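Long-range contacts in dimethyl-sulfide monooxygenase (Hyphomicrobium sulfonivorans, PDB 6AK1), which oxidises dimethyl sulfide to methanethiol and formaldehyde, consuming NADH and molecular oxygen, as an FMN-dependent monooxygenase that works together with a second subunit: residues D52-A57 with V99-T104; I56-G61 with N83-A88; G174-D179 with P209-C214. All coordinates share one frame; numbering follows the deposited sequence.

From the N terminus, strand 53-57 opens both interaction 1 and interaction 2. Interaction 2 closes the shorter loop, bringing residues 83-88 back to the end of that strand; the chain then runs through helix 89-94 into strand 100-106, and interaction 1 closes the longer loop by pairing the two strands. Interaction 2 is thus nested within interaction 1. They share Ile56 and Ala57 and touch directly, Phe86 packing on Val103. Interaction 3 follows in series, its centre about 26 Å from that of interaction 1 and about 28 Å from that of interaction 2. It joins the loop after helix 157-174 to the loop leading into strand 223-227, its centre about 27 Å from that of the chain.

Interaction 1 of 3, residues D52-A57 with V99-T104; sequences DCLFIA and VGFGVT
Residues Cys53-Ile56 and Gly100-Val103 pair as parallel neighbours in the buried barrel sheet, their strand axes 13° apart. Asp52 O takes the N-H of Gly100 at 2.9 Å, and Leu54 then bonds both ways, its N to Gly100 O at 2.9 Å and its O to Gly102 N at 2.8 Å. Ile56 N continues the pattern to Gly102 O. At the far end Ile56 O is gripped twice by Thr104: the OG1 hydroxyl, held beside its own backbone N (chi1 -62°), donates across 2.7 Å, while the Thr104 N-H adds a weak bond. Asn133 also bonds this hydroxyl. Cys53 and Phe55 put their side chains on one face of the sheet, where Gly100 and Gly102 opposite them have none. Cys53 SG lies over the bare backbone, 3.5 Å from Gly102 N, and the Phe55 ring meets Phe10, Phe225 and Phe245 from other barrel strands. On the other face Leu54 CB brushes the Phe101 ring at CD1, and both side chains reach Met92 of helix 89-94. The Asp52 carboxylate forms a salt bridge with Arg4 and accepts from Leu7 N of strand 6-12. Two successive parallel strands joined through a helix make a beta-alpha-beta crossover of the luciferase-like TIM barrel; it places Thr104, probably an FMN ligand as in relatives, near the C-terminal rim of the strands.

Interaction 2 of 3, residues I56-G61 with N83-A88; sequences IADVVG and NDPFGA
Asp58 has CG anti to its backbone N (chi1 -165°), which swings the carboxylate across the ring of Pro85; Ile56 likewise has its CG2 branch anti to the backbone N, aimed at the same proline. Pro85 is therefore met by Ile56 of the strand and by Asp58 of the loop that follows. The Asp58 and Pro85 side chains cross at about a right angle. Pro85 CD sits over the flat face of the carboxylate, 3.5 Å from Asp58 CG and almost evenly placed between the two oxygens, while Pro85 CG packs against Asp58 CB at 3.9 Å. On the next ring carbon, Pro85 CB takes the methyl contact, 3.6 Å from Ile56 CG2. No hydrogen bond joins the two segments, so the fit rests on carbon packing and on the carboxylate lying against the proline ring; CD, next to the ring nitrogen, probably carries a slight positive charge that suits the face of the carboxylate. In a TIM barrel the loops following the strands line the active site, and Asp58 stands at this rim as a probable FMN ligand, inferred from relatives, its side chain also touching Thr104. The shape of 83-88 is set locally. Asp84 OD1 accepts the N-H of Phe86 at 3.1 Å (162° at the hydrogen), closing an Asx turn, although the N-H arrives from above the carboxylate plane. Gly87 N bonds to Asp84 O, giving a type I beta turn that has Pro85 and Phe86 at its two central positions. From its place in the turn, the Phe86 ring packs on Leu115 and Leu119 of helix 112-126 and makes a cation-pi contact with Arg118.

Interaction 3 of 3, residues G174-D179 with P209-C214; sequences GSWEDD and PGFHIC
Ser175 and Trp176, just past helix 157-174, meet Phe211, His212 and Cys214 where the chain returns toward barrel strand 223-227, closing the base of an excursion that holds two small antiparallel hairpins. Two hydrogen bonds take the backbone N-H and C=O of His212. Ser175 OG, anti to its own backbone N (chi1 -177°), accepts the His212 N-H at 3.1 Å with 159° at the hydrogen, and itself donates to His197 O. The same hydroxyl lies 3.2 Å from Phe211 CB. Trp176 points its indole N-H at His212 O, 2.8 Å from NE1, with the oxygen near the ring plane. A second carbonyl meets the indole face: Cys214 O stands over it, offset toward the rim and 3.5 Å from Trp176 CE2. A leucine in place of Trp176 would probably leave His212 O without this donor and open a gap beside Cys214 O, letting residues 212-214 shift. The backbone N of Cys214 lies over the centre of one face of the His212 ring, 3.8 Å above its plane. Around the contact, the His212 ring meets Trp172 of helix 157-174 nearly perpendicularly and its NE2 bonds to Ser120 OG of helix 112-126, while Ile213 and Cys214 lie against Arg117, so the 209-214 loop rests on two barrel helices on its way to strand 223-227.

Interaction 1 of 3, residues D52-A57 with V99-T104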
loop_
_atom_site.group_PDB
_atom_site.type_symbol
_atom_site.label_atom_id
_atom_site.label_comp_id
_atom_site.label_asym_id
_atom_site.label_seq_id
_atom_site.Cartn_x
_atom_site.Cartn_y
_atom_site.Cartn_z
ATOM N N ASP A 52 12.642 -3.803 0.088
ATOM C CA ASP A 52 12.227 -3.195 -1.170
ATOM C C ASP A 52 11.508 -1.865 -0.957
ATOM O O ASP A 52 11.727 -0.917 -1.723
ATOM C CB ASP A 52 11.351 -4.165 -1.953
ATOM C CG ASP A 52 12.149 -5.352 -2.476
ATOM O OD1 ASP A 52 12.255 -6.359 -1.739
ATOM O OD2 ASP A 52 12.691 -5.264 -3.604
ATOM N N CYS A 53 10.665 -1.761 0.072
ATOM C CA CYS A 53 9.706 -0.669 0.077
ATOM C C CYS A 53 9.153 -0.435 1.480
ATOM O O CYS A 53 8.956 -1.383 2.245
ATOM C CB CYS A 53 8.570 -0.970 -0.925
ATOM S SG CYS A 53 7.406 0.381 -1.207
ATOM N N LEU A 54 8.900 0.845 1.802
ATOM C CA LEU A 54 8.094 1.234 2.959
ATOM C C LEU A 54 6.673 1.526 2.473
ATOM O O LEU A 54 6.440 2.497 1.752
ATOM C CB LEU A 54 8.692 2.446 3.668
ATOM C CG LEU A 54 7.916 3.040 4.853
ATOM C CD1 LEU A 54 7.873 2.113 6.068
ATOM C CD2 LEU A 54 8.502 4.396 5.243
ATOM N N PHE A 55 5.731 0.688 2.861
ATOM C CA PHE A 55 4.345 0.781 2.417
ATOM C C PHE A 55 3.572 1.524 3.501
ATOM O O PHE A 55 3.371 0.991 4.600
ATOM C CB PHE A 55 3.803 -0.628 2.184
ATOM C CG PHE A 55 2.494 -0.698 1.455
ATOM C CD1 PHE A 55 1.345 -0.126 1.982
ATOM C CD2 PHE A 55 2.400 -1.389 0.260
ATOM C CE1 PHE A 55 0.126 -0.216 1.324
ATOM C CE2 PHE A 55 1.180 -1.498 -0.408
ATOM C CZ PHE A 55 0.038 -0.912 0.132
ATOM N N ILE A 56 3.158 2.756 3.209
ATOM C CA ILE A 56 2.528 3.619 4.203
ATOM C C ILE A 56 1.027 3.656 3.930
ATOM O O ILE A 56 0.580 4.227 2.926
ATOM C CB ILE A 56 3.141 5.029 4.199
ATOM C CG1 ILE A 56 4.654 4.946 4.383
ATOM C CG2 ILE A 56 2.549 5.882 5.337
ATOM C CD1 ILE A 56 5.360 6.282 4.248
ATOM N N ALA A 57 0.245 3.070 4.835
ATOM C CA ALA A 57 -1.211 3.088 4.749
ATOM C C ALA A 57 -1.761 4.451 5.183
ATOM O O ALA A 57 -1.040 5.310 5.694
ATOM C CB ALA A 57 -1.813 1.973 5.606
ATOM N N VAL A 99 15.534 2.376 -1.256
ATOM C CA VAL A 99 14.249 1.887 -0.768
ATOM C C VAL A 99 13.117 2.679 -1.424
ATOM O O VAL A 99 13.224 3.893 -1.649
ATOM C CB VAL A 99 14.181 1.950 0.772
ATOM C CG1 VAL A 99 14.169 3.388 1.266
ATOM C CG2 VAL A 99 12.949 1.216 1.294
ATOM N N GLY A 100 12.028 1.982 -1.774
ATOM C CA GLY A 100 10.871 2.645 -2.344
ATOM C C GLY A 100 9.902 3.144 -1.271
ATOM O O GLY A 100 9.974 2.754 -0.110
ATOM N N PHE A 101 8.984 4.023 -1.682
ATOM C CA PHE A 101 7.974 4.573 -0.780
ATOM C C PHE A 101 6.608 4.375 -1.416
ATOM O O PHE A 101 6.312 4.975 -2.453
ATOM C CB PHE A 101 8.239 6.052 -0.474
ATOM C CG PHE A 101 9.614 6.302 0.050
ATOM C CD1 PHE A 101 9.938 5.959 1.363
ATOM C CD2 PHE A 101 10.604 6.828 -0.772
ATOM C CE1 PHE A 101 11.215 6.154 1.864
ATOM C CE2 PHE A 101 11.884 7.029 -0.279
ATOM C CZ PHE A 101 12.184 6.696 1.062
ATOM N N GLY A 102 5.798 3.511 -0.810
ATOM C CA GLY A 102 4.425 3.342 -1.227
ATOM C C GLY A 102 3.545 4.306 -0.463
ATOM O O GLY A 102 3.482 4.258 0.769
ATOM N N VAL A 103 2.880 5.206 -1.174
ATOM C CA VAL A 103 2.083 6.247 -0.550
ATOM C C VAL A 103 0.627 5.982 -0.880
ATOM O O VAL A 103 0.268 5.830 -2.051
ATOM C CB VAL A 103 2.528 7.646 -1.017
ATOM C CG1 VAL A 103 1.764 8.711 -0.255
ATOM C CG2 VAL A 103 4.027 7.799 -0.796
ATOM N N THR A 104 -0.202 5.887 0.148
ATOM C CA THR A 104 -1.626 5.659 -0.046
ATOM C C THR A 104 -2.319 6.988 -0.317
ATOM O O THR A 104 -2.069 7.972 0.379
ATOM C CB THR A 104 -2.223 4.980 1.196
ATOM O OG1 THR A 104 -1.608 3.707 1.371
ATOM C CG2 THR A 104 -3.714 4.767 1.047
#

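Interaction 2 of 3, residues I56-G61 with N83-A88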
loop_
_atom_site.group_PDB
_atom_site.type_symbol
_atom_site.label_atom_id
_atom_site.label_comp_id
_atom_site.label_asym_id
_atom_site.label_seq_id
_atom_site.Cartn_x
_atom_site.Cartn_y
_atom_site.Cartn_z
ATOM N N ILE A 56 3.158 2.756 3.209
ATOM C CA ILE A 56 2.528 3.619 4.203
ATOM C C ILE A 56 1.027 3.656 3.930
ATOM O O ILE A 56 0.580 4.227 2.926
ATOM C CB ILE A 56 3.141 5.029 4.199
ATOM C CG1 ILE A 56 4.654 4.946 4.383
ATOM C CG2 ILE A 56 2.549 5.882 5.337
ATOM C CD1 ILE A 56 5.360 6.282 4.248
ATOM N N ALA A 57 0.245 3.070 4.835
ATOM C CA ALA A 57 -1.211 3.088 4.749
ATOM C C ALA A 57 -1.761 4.451 5.183
ATOM O O ALA A 57 -1.040 5.310 5.694
ATOM C CB ALA A 57 -1.813 1.973 5.606
ATOM N N ASP A 58 -3.063 4.643 4.978
ATOM C CA ASP A 58 -3.701 5.909 5.323
ATOM C C ASP A 58 -5.209 5.721 5.412
ATOM O O ASP A 58 -5.777 4.855 4.748
ATOM C CB ASP A 58 -3.385 7.005 4.294
ATOM C CG ASP A 58 -3.734 8.403 4.803
ATOM O OD1 ASP A 58 -3.521 8.670 6.016
ATOM O OD2 ASP A 58 -4.229 9.230 3.992
ATOM N N VAL A 59 -5.843 6.539 6.260
ATOM C CA VAL A 59 -7.291 6.697 6.306
ATOM C C VAL A 59 -7.581 8.164 6.599
ATOM O O VAL A 59 -6.727 8.900 7.098
ATOM C CB VAL A 59 -7.990 5.814 7.365
ATOM C CG1 VAL A 59 -7.749 4.325 7.106
ATOM C CG2 VAL A 59 -7.541 6.204 8.758
ATOM N N VAL A 60 -8.808 8.586 6.283
ATOM C CA VAL A 60 -9.241 9.940 6.592
ATOM C C VAL A 60 -10.574 9.903 7.325
ATOM O O VAL A 60 -11.199 10.947 7.543
ATOM C CB VAL A 60 -9.320 10.811 5.325
ATOM C CG1 VAL A 60 -7.911 11.144 4.832
ATOM C CG2 VAL A 60 -10.126 10.123 4.238
ATOM N N GLY A 61 -11.008 8.703 7.730
ATOM C CA GLY A 61 -12.142 8.543 8.615
ATOM C C GLY A 61 -11.718 7.828 9.891
ATOM O O GLY A 61 -10.600 7.309 9.995
ATOM N N ASN A 83 -1.711 11.304 10.432
ATOM C CA ASN A 83 -1.201 12.398 9.623
ATOM C C ASN A 83 -1.128 12.006 8.146
ATOM O O ASN A 83 -1.228 10.833 7.771
ATOM C CB ASN A 83 0.173 12.844 10.130
ATOM C CG ASN A 83 0.073 13.736 11.353
ATOM O OD1 ASN A 83 -1.026 14.021 11.833
ATOM N ND2 ASN A 83 1.220 14.179 11.867
ATOM N N ASP A 84 -0.978 13.019 7.311
ATOM C CA ASP A 84 -0.860 12.861 5.866
ATOM C C ASP A 84 0.402 12.073 5.523
ATOM O O ASP A 84 1.503 12.484 5.912
ATOM C CB ASP A 84 -0.855 14.263 5.250
ATOM C CG ASP A 84 -0.413 14.300 3.795
ATOM O OD1 ASP A 84 -0.566 13.310 3.040
ATOM O OD2 ASP A 84 0.089 15.378 3.398
ATOM N N PRO A 85 0.290 10.939 4.823
ATOM C CA PRO A 85 1.474 10.104 4.561
ATOM C C PRO A 85 2.431 10.676 3.533
ATOM O O PRO A 85 3.524 10.107 3.372
ATOM C CB PRO A 85 0.865 8.789 4.049
ATOM C CG PRO A 85 -0.373 9.238 3.343
ATOM C CD PRO A 85 -0.929 10.360 4.232
ATOM N N PHE A 86 2.050 11.735 2.802
ATOM C CA PHE A 86 2.999 12.420 1.929
ATOM C C PHE A 86 4.017 13.223 2.722
ATOM O O PHE A 86 5.053 13.609 2.171
ATOM C CB PHE A 86 2.269 13.371 0.971
ATOM C CG PHE A 86 1.516 12.684 -0.141
ATOM C CD1 PHE A 86 0.354 11.972 0.120
ATOM C CD2 PHE A 86 1.944 12.800 -1.461
ATOM C CE1 PHE A 86 -0.360 11.356 -0.917
ATOM C CE2 PHE A 86 1.232 12.193 -2.501
ATOM C CZ PHE A 86 0.080 11.465 -2.225
ATOM N N GLY A 87 3.746 13.465 4.006
ATOM C CA GLY A 87 4.469 14.497 4.730
ATOM C C GLY A 87 5.965 14.257 4.846
ATOM O O GLY A 87 6.760 15.177 4.653
ATOM N N ALA A 88 6.371 13.038 5.193
ATOM C CA ALA A 88 7.770 12.757 5.506
ATOM C C ALA A 88 8.539 12.120 4.353
ATOM O O ALA A 88 9.703 11.758 4.536
ATOM C CB ALA A 88 7.862 11.854 6.737
#

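Interaction 3 of 3, residues G174-D179 with P209-C214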
loop_
_atom_site.group_PDB
_atom_site.type_symbol
_atom_site.label_atom_id
_atom_site.label_comp_id
_atom_site.label_asym_id
_atom_site.label_seq_id
_atom_site.Cartn_x
_atom_site.Cartn_y
_atom_site.Cartn_z
ATOM N N GLY A 174 0.847 10.400 -21.674
ATOM C CA GLY A 174 0.577 10.935 -22.997
ATOM C C GLY A 174 0.751 12.428 -23.196
ATOM O O GLY A 174 1.091 12.876 -24.298
ATOM N N SER A 175 0.540 13.206 -22.134
ATOM C CA SER A 175 0.427 14.653 -22.290
ATOM C C SER A 175 1.733 15.285 -22.775
ATOM O O SER A 175 1.715 16.145 -23.663
ATOM C CB SER A 175 -0.029 15.285 -20.981
ATOM O OG SER A 175 -0.193 16.671 -21.179
ATOM N N TRP A 176 2.877 14.899 -22.204
ATOM C CA TRP A 176 4.169 15.385 -22.696
ATOM C C TRP A 176 4.902 14.239 -23.378
ATOM O O TRP A 176 5.017 13.150 -22.809
ATOM C CB TRP A 176 5.078 15.957 -21.594
ATOM C CG TRP A 176 4.555 17.112 -20.791
ATOM C CD1 TRP A 176 3.283 17.287 -20.328
ATOM C CD2 TRP A 176 5.308 18.241 -20.328
ATOM N NE1 TRP A 176 3.192 18.455 -19.614
ATOM C CE2 TRP A 176 4.419 19.067 -19.604
ATOM C CE3 TRP A 176 6.645 18.636 -20.458
ATOM C CZ2 TRP A 176 4.823 20.270 -19.013
ATOM C CZ3 TRP A 176 7.049 19.844 -19.877
ATOM C CH2 TRP A 176 6.140 20.643 -19.166
ATOM N N GLU A 177 5.393 14.485 -24.587
ATOM C CA GLU A 177 6.251 13.521 -25.259
ATOM C C GLU A 177 7.639 13.513 -24.621
ATOM O O GLU A 177 8.085 14.499 -24.019
ATOM C CB GLU A 177 6.383 13.845 -26.749
ATOM C CG GLU A 177 5.082 13.811 -27.529
ATOM C CD GLU A 177 5.250 14.343 -28.957
ATOM O OE1 GLU A 177 6.273 14.012 -29.594
ATOM O OE2 GLU A 177 4.373 15.100 -29.433
ATOM N N ASP A 178 8.323 12.376 -24.783
ATOM C CA ASP A 178 9.659 12.194 -24.225
ATOM C C ASP A 178 10.586 13.356 -24.548
ATOM O O ASP A 178 11.333 13.814 -23.680
ATOM C CB ASP A 178 10.269 10.889 -24.738
ATOM C CG ASP A 178 9.722 9.663 -24.020
ATOM O OD1 ASP A 178 8.837 9.806 -23.137
ATOM O OD2 ASP A 178 10.187 8.544 -24.335
ATOM N N ASP A 179 10.550 13.866 -25.777
ATOM C CA ASP A 179 11.516 14.885 -26.161
ATOM C C ASP A 179 10.924 16.302 -26.163
ATOM O O ASP A 179 11.516 17.211 -26.757
ATOM C CB ASP A 179 12.142 14.532 -27.513
ATOM C CG ASP A 179 11.264 14.888 -28.672
ATOM O OD1 ASP A 179 10.021 14.830 -28.515
ATOM O OD2 ASP A 179 11.820 15.236 -29.740
ATOM N N PRO A 209 -9.633 18.942 -19.886
ATOM C CA PRO A 209 -9.181 19.266 -21.250
ATOM C C PRO A 209 -7.676 19.466 -21.381
ATOM O O PRO A 209 -7.100 19.163 -22.430
ATOM C CB PRO A 209 -9.935 20.570 -21.571
ATOM C CG PRO A 209 -10.216 21.188 -20.235
ATOM C CD PRO A 209 -10.474 20.006 -19.305
ATOM N N GLY A 210 -7.028 19.976 -20.338
ATOM C CA GLY A 210 -5.702 20.540 -20.470
ATOM C C GLY A 210 -4.579 19.516 -20.407
ATOM O O GLY A 210 -4.769 18.308 -20.545
ATOM N N PHE A 211 -3.373 20.034 -20.203
ATOM C CA PHE A 211 -2.174 19.215 -20.172
ATOM C C PHE A 211 -1.608 19.172 -18.758
ATOM O O PHE A 211 -1.853 20.060 -17.938
ATOM C CB PHE A 211 -1.114 19.742 -21.151
ATOM C CG PHE A 211 -0.723 21.175 -20.918
ATOM C CD1 PHE A 211 0.321 21.494 -20.056
ATOM C CD2 PHE A 211 -1.381 22.204 -21.576
ATOM C CE1 PHE A 211 0.693 22.813 -19.845
ATOM C CE2 PHE A 211 -1.017 23.532 -21.364
ATOM C CZ PHE A 211 0.021 23.836 -20.504
ATOM N N HIS A 212 -0.849 18.114 -18.489
ATOM C CA HIS A 212 -0.273 17.900 -17.169
ATOM C C HIS A 212 0.676 19.048 -16.844
ATOM O O HIS A 212 1.400 19.537 -17.713
ATOM C CB HIS A 212 0.445 16.546 -17.144
ATOM C CG HIS A 212 0.860 16.083 -15.781
ATOM N ND1 HIS A 212 0.101 16.295 -14.647
ATOM C CD2 HIS A 212 1.957 15.397 -15.378
ATOM C CE1 HIS A 212 0.721 15.766 -13.604
ATOM N NE2 HIS A 212 1.849 15.215 -14.020
ATOM N N ILE A 213 0.643 19.510 -15.599
ATOM C CA ILE A 213 1.381 20.721 -15.255
ATOM C C ILE A 213 2.788 20.362 -14.768
ATOM O O ILE A 213 3.550 21.242 -14.359
ATOM C CB ILE A 213 0.584 21.558 -14.228
ATOM C CG1 ILE A 213 0.933 23.045 -14.320
ATOM C CG2 ILE A 213 0.768 21.043 -12.803
ATOM C CD1 ILE A 213 -0.045 23.950 -13.561
ATOM N N CYS A 214 3.153 19.075 -14.837
ATOM C CA CYS A 214 4.492 18.596 -14.493
ATOM C C CYS A 214 5.200 18.003 -15.704
ATOM O O CYS A 214 4.577 17.316 -16.527
ATOM C CB CYS A 214 4.455 17.502 -13.415
ATOM S SG CYS A 214 3.570 17.920 -11.935
#